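Local atomic coordinates of lumazine protein (Photobacterium kishitanii, PDB entry 3A35), a protein that binds a lumazine chromophore or flavin and probably acts as an antenna that shifts the luciferase emission of luminous bacteria to shorter wavelengths. Residues A[20-25]-A[65-70]; A[42-47]-A[59-64]; A[109-112]-A[117-120]. All blocks are in the same frame, centred on the assembly; numbering follows the deposited sequence.

Contact 1: A[20-25]-A[65-70]. With RBF (riboflavin), chain C.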
loop_
_atom_site.group_PDB
_atom_site.type_symbol
_atom_site.label_atom_id
_atom_site.label_comp_id
_atom_site.label_asym_id
_atom_site.label_seq_id
_atom_site.Cartn_x
_atom_site.Cartn_y
_atom_site.Cartn_z
ATOM N N ASP A 20 -8.039 -17.124 -10.396
ATOM C CA ASP A 20 -7.583 -17.027 -9.005
ATOM C C ASP A 20 -6.144 -16.478 -8.958
ATOM O O ASP A 20 -5.447 -16.523 -7.926
ATOM C CB ASP A 20 -7.786 -18.350 -8.228
ATOM C CG ASP A 20 -7.037 -19.493 -8.853
ATOM O OD1 ASP A 20 -6.435 -19.266 -9.967
ATOM O OD2 ASP A 20 -7.028 -20.602 -8.243
ATOM N N THR A 21 -5.670 -15.901 -10.051
ATOM C CA THR A 21 -4.347 -15.253 -9.983
ATOM C C THR A 21 -4.490 -14.124 -10.986
ATOM O O THR A 21 -5.377 -14.150 -11.935
ATOM C CB THR A 21 -3.185 -16.199 -10.290
ATOM O OG1 THR A 21 -1.842 -15.651 -10.242
ATOM C CG2 THR A 21 -3.313 -16.893 -11.576
ATOM N N GLN A 22 -3.606 -13.138 -10.834
ATOM C CA GLN A 22 -3.450 -12.124 -11.878
ATOM C C GLN A 22 -2.012 -11.806 -12.026
ATOM O O GLN A 22 -1.269 -11.740 -11.015
ATOM C CB GLN A 22 -4.175 -10.846 -11.529
ATOM C CG GLN A 22 -5.679 -11.010 -11.510
ATOM C CD GLN A 22 -6.449 -9.779 -11.177
ATOM O OE1 GLN A 22 -5.881 -8.714 -10.913
ATOM N NE2 GLN A 22 -7.779 -9.816 -11.328
ATOM N N ARG A 23 -1.556 -11.436 -13.209
ATOM C CA ARG A 23 -0.199 -10.920 -13.385
ATOM C C ARG A 23 -0.287 -9.470 -13.747
ATOM O O ARG A 23 -0.967 -9.097 -14.730
ATOM C CB ARG A 23 0.606 -11.741 -14.442
ATOM C CG ARG A 23 1.937 -11.097 -14.764
ATOM C CD ARG A 23 2.861 -11.992 -15.564
ATOM N NE ARG A 23 3.158 -13.215 -14.806
ATOM C CZ ARG A 23 3.888 -14.210 -15.345
ATOM N NH1 ARG A 23 4.281 -14.124 -16.613
ATOM N NH2 ARG A 23 4.039 -15.319 -14.643
ATOM N N HIS A 24 0.360 -8.626 -12.926
ATOM C CA HIS A 24 0.356 -7.230 -13.156
ATOM C C HIS A 24 1.758 -6.773 -13.605
ATOM O O HIS A 24 2.794 -7.111 -12.927
ATOM C CB HIS A 24 0.049 -6.456 -11.879
ATOM C CG HIS A 24 -1.364 -6.576 -11.446
ATOM N ND1 HIS A 24 -2.036 -5.600 -10.778
ATOM C CD2 HIS A 24 -2.276 -7.573 -11.657
ATOM C CE1 HIS A 24 -3.284 -5.973 -10.527
ATOM N NE2 HIS A 24 -3.463 -7.207 -11.029
ATOM N N GLY A 25 1.832 -6.014 -14.735
ATOM C CA GLY A 25 3.046 -5.402 -15.176
ATOM C C GLY A 25 2.992 -3.938 -14.779
ATOM O O GLY A 25 2.013 -3.264 -15.225
ATOM N N GLN A 65 -1.329 -15.756 -3.838
ATOM C CA GLN A 65 -1.586 -15.874 -2.425
ATOM C C GLN A 65 -2.308 -14.700 -1.822
ATOM O O GLN A 65 -3.097 -14.762 -0.925
ATOM C CB GLN A 65 -0.251 -16.067 -1.797
ATOM C CG GLN A 65 -0.318 -16.296 -0.284
ATOM C CD GLN A 65 1.101 -16.491 0.296
ATOM O OE1 GLN A 65 2.091 -16.817 -0.374
ATOM N NE2 GLN A 65 1.143 -16.246 1.594
ATOM N N ALA A 66 -1.991 -13.469 -2.387
ATOM C CA ALA A 66 -2.563 -12.281 -1.872
ATOM C C ALA A 66 -3.910 -11.841 -2.448
ATOM O O ALA A 66 -4.497 -10.853 -2.031
ATOM C CB ALA A 66 -1.570 -11.108 -2.167
ATOM N N ILE A 67 -4.437 -12.695 -3.360
ATOM C CA ILE A 67 -5.568 -12.175 -4.234
ATOM C C ILE A 67 -6.874 -11.935 -3.465
ATOM O O ILE A 67 -7.724 -11.139 -3.899
ATOM C CB ILE A 67 -5.767 -13.100 -5.389
ATOM C CG1 ILE A 67 -6.557 -12.363 -6.477
ATOM C CG2 ILE A 67 -6.590 -14.316 -4.961
ATOM C CD1 ILE A 67 -6.448 -12.952 -7.793
ATOM N N ASN A 68 -7.080 -12.636 -2.355
ATOM C CA ASN A 68 -8.343 -12.549 -1.597
ATOM C C ASN A 68 -8.353 -11.573 -0.492
ATOM O O ASN A 68 -9.402 -11.363 0.187
ATOM C CB ASN A 68 -8.661 -13.945 -1.000
ATOM C CG ASN A 68 -8.899 -14.961 -2.083
ATOM O OD1 ASN A 68 -8.257 -15.995 -2.138
ATOM N ND2 ASN A 68 -9.827 -14.619 -2.967
ATOM N N THR A 69 -7.159 -10.938 -0.171
ATOM C CA THR A 69 -7.104 -10.046 1.025
ATOM C C THR A 69 -6.461 -8.676 0.692
ATOM O O THR A 69 -6.112 -7.928 1.574
ATOM C CB THR A 69 -6.177 -10.731 2.073
ATOM O OG1 THR A 69 -5.005 -11.209 1.451
ATOM C CG2 THR A 69 -6.943 -11.934 2.695
ATOM N N THR A 70 -6.454 -8.361 -0.611
ATOM C CA THR A 70 -5.868 -7.075 -1.095
ATOM C C THR A 70 -6.702 -6.482 -2.213
ATOM O O THR A 70 -7.622 -7.149 -2.733
ATOM C CB THR A 70 -4.403 -7.305 -1.651
ATOM O OG1 THR A 70 -4.507 -8.225 -2.758
ATOM C CG2 THR A 70 -3.482 -7.919 -0.572
HETATM N N1 RBF C . 1.633 -13.033 -2.472
HETATM C C2 RBF C . 1.360 -13.018 -3.793
HETATM O O2 RBF C . 0.162 -13.030 -4.213
HETATM N N3 RBF C . 2.343 -12.921 -4.772
HETATM C C4 RBF C . 3.711 -12.830 -4.418
HETATM O O4 RBF C . 4.543 -12.742 -5.330
HETATM C C4A RBF C . 3.962 -12.930 -3.037
HETATM N N5 RBF C . 5.353 -12.957 -2.638
HETATM C C5A RBF C . 5.603 -13.035 -1.269
HETATM C C6 RBF C . 6.944 -13.189 -0.902
HETATM C C7 RBF C . 7.171 -13.303 0.498
HETATM C C7M RBF C . 8.661 -13.530 0.887
HETATM C C8 RBF C . 6.190 -13.242 1.440
HETATM C C8M RBF C . 6.544 -13.308 2.866
HETATM C C9 RBF C . 4.818 -13.064 1.042
HETATM C C9A RBF C . 4.534 -13.054 -0.327
HETATM N N10 RBF C . 3.171 -12.990 -0.776
HETATM C C10 RBF C . 2.943 -13.001 -2.127
HETATM C "C1'" RBF C . 2.079 -13.099 0.100
HETATM C "C2'" RBF C . 1.336 -11.810 0.394
HETATM O "O2'" RBF C . 2.287 -10.814 0.899
HETATM C "C3'" RBF C . 0.320 -12.002 1.393
HETATM O "O3'" RBF C . -0.585 -13.079 0.798
HETATM C "C4'" RBF C . -0.637 -10.809 1.555
HETATM O "O4'" RBF C . 0.058 -9.742 2.239
HETATM C "C5'" RBF C . -1.879 -11.162 2.384
HETATM O "O5'" RBF C . -2.825 -10.093 2.431
#
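Ile-67 reaches the 20-25 segment because both its torsions are extended. CG1 stands opposite the backbone N (chi1 -162°), and chi2 carries CD1 straight on. This methyl lies against backbone, 3.7 Å from Asp-20 O and 3.8 Å from Thr-21 N. It also approaches the side of the Gln-22 chain at CG, at 4.3 Å. The contact is small, with no hydrogen bond between the segments. The Gln-22 amide is held in the plane of the His-24 ring: its OE1 takes a nearly straight bond from His-24 NE2 (2.9 Å, 177° at the hydrogen). Its NE2 bonds to Arg-73 O. Thr-21 OG1 bonds to Ile-63 O.

The other side of the 65-70 loop serves riboflavin. Ala-66 N donates to the flavin O2 at 2.9 Å. Ala-66 O accepts bonds on opposite faces of its plane, from Thr-69 N and from Thr-70 OG1. The two bonds probably steady the turn beside the ligand. Thr-69 OG1 lies 2.6 Å from O5' at the end of the ribityl chain. The loop after strand 58-63 is thus one wall of the riboflavin pocket, packed against the start of barrel strand 22-27 and the residues before it in a lumazine-binding domain.

Contact 2: A[42-47]-A[59-64]. With RBF (riboflavin), chain C.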
loop_
_atom_site.group_PDB
_atom_site.type_symbol
_atom_site.label_atom_id
_atom_site.label_comp_id
_atom_site.label_asym_id
_atom_site.label_seq_id
_atom_site.Cartn_x
_atom_site.Cartn_y
_atom_site.Cartn_z
ATOM N N MET A 42 9.374 -7.088 -2.470
ATOM C CA MET A 42 9.217 -5.666 -2.115
ATOM C C MET A 42 7.787 -5.396 -1.868
ATOM O O MET A 42 6.871 -6.305 -2.105
ATOM C CB MET A 42 9.740 -4.735 -3.224
ATOM C CG MET A 42 8.939 -4.959 -4.568
ATOM S SD MET A 42 9.474 -3.819 -5.873
ATOM C CE MET A 42 8.938 -2.247 -5.210
ATOM N N LEU A 43 7.501 -4.224 -1.321
ATOM C CA LEU A 43 6.077 -3.842 -1.092
ATOM C C LEU A 43 5.464 -3.067 -2.240
ATOM O O LEU A 43 5.989 -2.060 -2.696
ATOM C CB LEU A 43 5.934 -2.982 0.171
ATOM C CG LEU A 43 6.498 -3.645 1.428
ATOM C CD1 LEU A 43 6.070 -2.733 2.621
ATOM C CD2 LEU A 43 5.962 -5.061 1.679
ATOM N N VAL A 44 4.305 -3.581 -2.660
ATOM C CA VAL A 44 3.516 -2.879 -3.673
ATOM C C VAL A 44 2.155 -2.603 -3.015
ATOM O O VAL A 44 1.459 -3.526 -2.544
ATOM C CB VAL A 44 3.284 -3.809 -4.895
ATOM C CG1 VAL A 44 2.389 -2.982 -5.920
ATOM C CG2 VAL A 44 4.593 -4.160 -5.516
ATOM N N ASN A 45 1.851 -1.304 -2.847
ATOM C CA ASN A 45 0.718 -0.991 -1.999
ATOM C C ASN A 45 0.714 -1.689 -0.677
ATOM O O ASN A 45 -0.319 -2.083 -0.069
ATOM C CB ASN A 45 -0.641 -1.227 -2.631
ATOM C CG ASN A 45 -1.020 -0.195 -3.693
ATOM O OD1 ASN A 45 -0.534 0.925 -3.697
ATOM N ND2 ASN A 45 -1.983 -0.555 -4.554
ATOM N N GLY A 46 1.928 -1.755 -0.061
ATOM C CA GLY A 46 2.070 -2.337 1.293
ATOM C C GLY A 46 2.050 -3.827 1.299
ATOM O O GLY A 46 2.272 -4.441 2.407
ATOM N N CYS A 47 1.908 -4.513 0.147
ATOM C CA CYS A 47 1.850 -5.980 0.155
ATOM C C CYS A 47 3.192 -6.546 -0.346
ATOM O O CYS A 47 3.658 -6.178 -1.402
ATOM C CB CYS A 47 0.791 -6.372 -0.847
ATOM S SG CYS A 47 0.454 -8.171 -0.925
ATOM N N VAL A 59 7.856 -3.968 -14.514
ATOM C CA VAL A 59 8.168 -4.999 -13.555
ATOM C C VAL A 59 6.925 -5.769 -13.291
ATOM O O VAL A 59 5.846 -5.224 -13.042
ATOM C CB VAL A 59 8.641 -4.281 -12.258
ATOM C CG1 VAL A 59 8.992 -5.334 -11.195
ATOM C CG2 VAL A 59 9.920 -3.436 -12.513
ATOM N N TYR A 60 7.016 -7.095 -13.396
ATOM C CA TYR A 60 5.880 -7.964 -13.305
ATOM C C TYR A 60 5.789 -8.772 -11.984
ATOM O O TYR A 60 6.818 -9.241 -11.441
ATOM C CB TYR A 60 5.944 -9.013 -14.451
ATOM C CG TYR A 60 5.726 -8.381 -15.856
ATOM C CD1 TYR A 60 4.450 -8.401 -16.426
ATOM C CD2 TYR A 60 6.790 -7.838 -16.581
ATOM C CE1 TYR A 60 4.233 -7.837 -17.737
ATOM C CE2 TYR A 60 6.565 -7.324 -17.894
ATOM C CZ TYR A 60 5.327 -7.399 -18.338
ATOM O OH TYR A 60 5.029 -6.823 -19.624
ATOM N N PHE A 61 4.546 -8.901 -11.524
ATOM C CA PHE A 61 4.253 -9.649 -10.299
ATOM C C PHE A 61 3.094 -10.532 -10.550
ATOM O O PHE A 61 2.117 -10.150 -11.199
ATOM C CB PHE A 61 3.845 -8.655 -9.122
ATOM C CG PHE A 61 4.900 -7.642 -8.780
ATOM C CD1 PHE A 61 5.866 -7.961 -7.794
ATOM C CD2 PHE A 61 4.946 -6.437 -9.427
ATOM C CE1 PHE A 61 6.851 -7.071 -7.470
ATOM C CE2 PHE A 61 6.000 -5.485 -9.075
ATOM C CZ PHE A 61 6.901 -5.818 -8.110
ATOM N N ASP A 62 3.099 -11.739 -9.962
ATOM C CA ASP A 62 1.870 -12.530 -9.860
ATOM C C ASP A 62 1.150 -12.378 -8.533
ATOM O O ASP A 62 1.880 -12.515 -7.454
ATOM C CB ASP A 62 2.265 -14.009 -10.091
ATOM C CG ASP A 62 2.566 -14.349 -11.488
ATOM O OD1 ASP A 62 1.909 -13.786 -12.410
ATOM O OD2 ASP A 62 3.398 -15.251 -11.824
ATOM N N ILE A 63 -0.112 -12.088 -8.560
ATOM C CA ILE A 63 -0.869 -11.946 -7.341
ATOM C C ILE A 63 -1.698 -13.239 -7.305
ATOM O O ILE A 63 -2.564 -13.464 -8.136
ATOM C CB ILE A 63 -1.768 -10.688 -7.390
ATOM C CG1 ILE A 63 -0.819 -9.403 -7.511
ATOM C CG2 ILE A 63 -2.567 -10.506 -6.098
ATOM C CD1 ILE A 63 -0.763 -8.850 -8.773
ATOM N N ASP A 64 -1.431 -14.038 -6.268
ATOM C CA ASP A 64 -2.078 -15.387 -6.118
ATOM C C ASP A 64 -2.421 -15.537 -4.642
ATOM O O ASP A 64 -3.542 -15.417 -4.253
ATOM C CB ASP A 64 -1.210 -16.465 -6.727
ATOM C CG ASP A 64 0.260 -16.357 -6.479
ATOM O OD1 ASP A 64 0.813 -15.926 -5.441
ATOM O OD2 ASP A 64 1.059 -16.836 -7.353
HETATM N N1 RBF C . 1.633 -13.033 -2.472
HETATM C C2 RBF C . 1.360 -13.018 -3.793
HETATM O O2 RBF C . 0.162 -13.030 -4.213
HETATM N N3 RBF C . 2.343 -12.921 -4.772
HETATM C C4 RBF C . 3.711 -12.830 -4.418
HETATM O O4 RBF C . 4.543 -12.742 -5.330
HETATM C C4A RBF C . 3.962 -12.930 -3.037
HETATM N N5 RBF C . 5.353 -12.957 -2.638
HETATM C C5A RBF C . 5.603 -13.035 -1.269
HETATM C C6 RBF C . 6.944 -13.189 -0.902
HETATM C C7 RBF C . 7.171 -13.303 0.498
HETATM C C7M RBF C . 8.661 -13.530 0.887
HETATM C C8 RBF C . 6.190 -13.242 1.440
HETATM C C8M RBF C . 6.544 -13.308 2.866
HETATM C C9 RBF C . 4.818 -13.064 1.042
HETATM C C9A RBF C . 4.534 -13.054 -0.327
HETATM N N10 RBF C . 3.171 -12.990 -0.776
HETATM C C10 RBF C . 2.943 -13.001 -2.127
HETATM C "C1'" RBF C . 2.079 -13.099 0.100
HETATM C "C2'" RBF C . 1.336 -11.810 0.394
HETATM O "O2'" RBF C . 2.287 -10.814 0.899
HETATM C "C3'" RBF C . 0.320 -12.002 1.393
HETATM O "O3'" RBF C . -0.585 -13.079 0.798
HETATM C "C4'" RBF C . -0.637 -10.809 1.555
HETATM O "O4'" RBF C . 0.058 -9.742 2.239
HETATM C "C5'" RBF C . -1.879 -11.162 2.384
HETATM O "O5'" RBF C . -2.825 -10.093 2.431
#
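Phe-61 meets Val-44 and Met-42 through the far end of its ring. Val-44 CG2 sits over one face, offset toward the rim, and comes within 3.8 Å of Phe-61 CZ. The CH-pi geometry is good: CG2 lies 4.1 Å from the ring centroid and 21° off the normal. Met-42 SD approaches the edge, 81° off the normal and 4.0 Å from Phe-61 CZ, in a Met-aromatic contact.

Strands 41-44 and 58-63 are not neighbours in the sheet; strand 47-55 runs between them. Their side chains meet inside the six-stranded antiparallel barrel. Leu-49, Val-51 and Ile-26 also pack on Phe-61, and the ring is buried.

Toward the ligand the two segments part. A type I' turn from Val-44 to Cys-47 leads into strand 47-55, and Cys-47 SG lies 3.6 Å from the ribityl O4'. On the other segment the backbone grips the flavin edge. Asp-62 O accepts from N3 at 2.8 Å (165°), and Asp-64 N donates to O2, also at 2.8 Å. At this end Asp-64 is exposed, and Asp-62 is partly exposed, with its carboxylate held by Arg-23.

Contact 3: A[109-112]-A[117-120]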
loop_
_atom_site.group_PDB
_atom_site.type_symbol
_atom_site.label_atom_id
_atom_site.label_comp_id
_atom_site.label_asym_id
_atom_site.label_seq_id
_atom_site.Cartn_x
_atom_site.Cartn_y
_atom_site.Cartn_z
ATOM N N ASP A 109 -13.909 6.311 3.837
ATOM C CA ASP A 109 -15.245 6.872 4.168
ATOM C C ASP A 109 -15.263 8.344 3.715
ATOM O O ASP A 109 -16.345 8.892 3.349
ATOM C CB ASP A 109 -15.463 6.831 5.677
ATOM C CG ASP A 109 -16.726 7.643 6.132
ATOM O OD1 ASP A 109 -17.824 7.065 6.033
ATOM O OD2 ASP A 109 -16.637 8.843 6.519
ATOM N N ASN A 110 -14.181 9.097 3.848
ATOM C CA ASN A 110 -14.135 10.526 3.669
ATOM C C ASN A 110 -12.657 10.959 3.563
ATOM O O ASN A 110 -11.728 10.318 4.217
ATOM C CB ASN A 110 -14.817 11.174 4.927
ATOM C CG ASN A 110 -14.808 12.663 4.923
ATOM O OD1 ASN A 110 -14.685 13.343 5.994
ATOM N ND2 ASN A 110 -14.998 13.226 3.716
ATOM N N ILE A 111 -12.401 12.023 2.822
ATOM C CA ILE A 111 -11.092 12.687 2.791
ATOM C C ILE A 111 -11.369 14.171 2.960
ATOM O O ILE A 111 -12.290 14.744 2.324
ATOM C CB ILE A 111 -10.473 12.597 1.356
ATOM C CG1 ILE A 111 -10.455 11.149 0.918
ATOM C CG2 ILE A 111 -9.110 13.299 1.262
ATOM C CD1 ILE A 111 -9.497 10.429 1.774
ATOM N N THR A 112 -10.523 14.841 3.695
ATOM C CA THR A 112 -10.585 16.288 3.681
ATOM C C THR A 112 -9.163 16.774 3.614
ATOM O O THR A 112 -8.274 16.272 4.330
ATOM C CB THR A 112 -11.379 16.831 4.865
ATOM O OG1 THR A 112 -10.598 16.804 6.048
ATOM C CG2 THR A 112 -12.700 16.012 5.098
ATOM N N ARG A 117 -2.727 19.407 5.878
ATOM C CA ARG A 117 -2.946 17.984 6.307
ATOM C C ARG A 117 -3.874 17.324 5.243
ATOM O O ARG A 117 -4.731 17.970 4.620
ATOM C CB ARG A 117 -3.619 17.918 7.674
ATOM C CG ARG A 117 -3.052 18.862 8.787
ATOM C CD ARG A 117 -1.587 18.564 9.008
ATOM N NE ARG A 117 -1.339 17.131 9.398
ATOM C CZ ARG A 117 -0.149 16.623 9.705
ATOM N NH1 ARG A 117 0.934 17.401 9.689
ATOM N NH2 ARG A 117 0.001 15.339 10.088
ATOM N N LEU A 118 -3.668 16.009 5.025
ATOM C CA LEU A 118 -4.562 15.128 4.257
ATOM C C LEU A 118 -5.216 14.247 5.368
ATOM O O LEU A 118 -4.551 13.382 5.963
ATOM C CB LEU A 118 -3.729 14.332 3.239
ATOM C CG LEU A 118 -4.589 13.377 2.407
ATOM C CD1 LEU A 118 -5.655 14.023 1.545
ATOM C CD2 LEU A 118 -3.806 12.442 1.493
ATOM N N LYS A 119 -6.486 14.517 5.685
ATOM C CA LYS A 119 -7.220 13.828 6.702
ATOM C C LYS A 119 -7.980 12.711 6.014
ATOM O O LYS A 119 -8.871 12.952 5.235
ATOM C CB LYS A 119 -8.212 14.791 7.326
ATOM C CG LYS A 119 -7.506 15.874 8.040
ATOM C CD LYS A 119 -8.417 16.692 8.987
ATOM C CE LYS A 119 -7.530 17.736 9.658
ATOM N NZ LYS A 119 -8.480 18.583 10.450
ATOM N N VAL A 120 -7.689 11.462 6.355
ATOM C CA VAL A 120 -8.272 10.288 5.695
ATOM C C VAL A 120 -8.997 9.526 6.753
ATOM O O VAL A 120 -8.410 9.163 7.791
ATOM C CB VAL A 120 -7.108 9.450 5.042
ATOM C CG1 VAL A 120 -7.770 8.172 4.412
ATOM C CG2 VAL A 120 -6.353 10.326 3.991
#
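Ile-111 lays its CD1 methyl beside the two methyls of Val-120, 3.8 Å from CG2 and 3.9 Å from CG1. The two side chains lie side by side and point the same way. Its chi1 of -53° sets CG1 opposite the carbonyl carbon, and chi2 of -67° then folds CD1 round to the neighbouring strand. The other branch, CG2, meets Leu-118 CD1 at 3.5 Å. Ile-111 therefore touches both Leu-118 and Val-120 along one face of the sheet, one branch to each.

The two short strand segments run antiparallel, at 172°. Ile-111 and Val-120 form a non-hydrogen-bonded pair. Thr-112 and Lys-119 form the hydrogen-bonded pair next to it. Thr-112 N gives to Lys-119 O at 2.9 Å, and Lys-119 N gives to Thr-112 O at 2.8 Å. Lys-119 O also receives a CA-H contact from Ile-111 CA at 3.3 Å.

On the opposite face Thr-112 OG1 rests on the first methylenes of Lys-119, 3.4 Å from CB. The lysine chain then runs out extended, and its NZ forms a salt bridge with Glu-114. Arg-117 turns away to bond Asn-158 through NE.

The pairing belongs to the hairpin of strands 104-114 and 117-123, the first two strands of the second six-stranded barrel. Asp-109 and Asn-110 both face Tyr-121 in a classic beta bulge, which interrupts the regular pairing just before Ile-111. Strand 154-160 pairs with the other edge of 117-123, through Leu-118 and Val-120.

The chemistry is divided by face. Branched aliphatic groups gather where Leu-118 and Val-120 are buried, though Ile-111 itself is partly exposed. Hydroxyl and charge occupy the partly exposed face of Thr-112 and Lys-119. Such a division is consistent with one face turned to the protein core and the other toward solvent.

Contacts 1 and 2 lie in the first lumazine-binding domain, with centres 8 Å apart. Strands 22-27 and 58-63 are neighbours in its barrel, so the contacts meet directly. Gln-22 O and Ile-63 N are 2.7 Å apart, a probable hydrogen bond, and the Arg-23 NE to Asp-62 OD1 salt bridge spans 2.8 Å. Both contacts reach riboflavin: its O2 is shared between Asp-64 N of contact 2 and Ala-66 N of contact 1. Contact 3 belongs to the second domain, on the opposite side of the chain's centre. Its centre is about 28 Å from that of contact 1 and 26 Å from that of contact 2. It lies away from the riboflavin site.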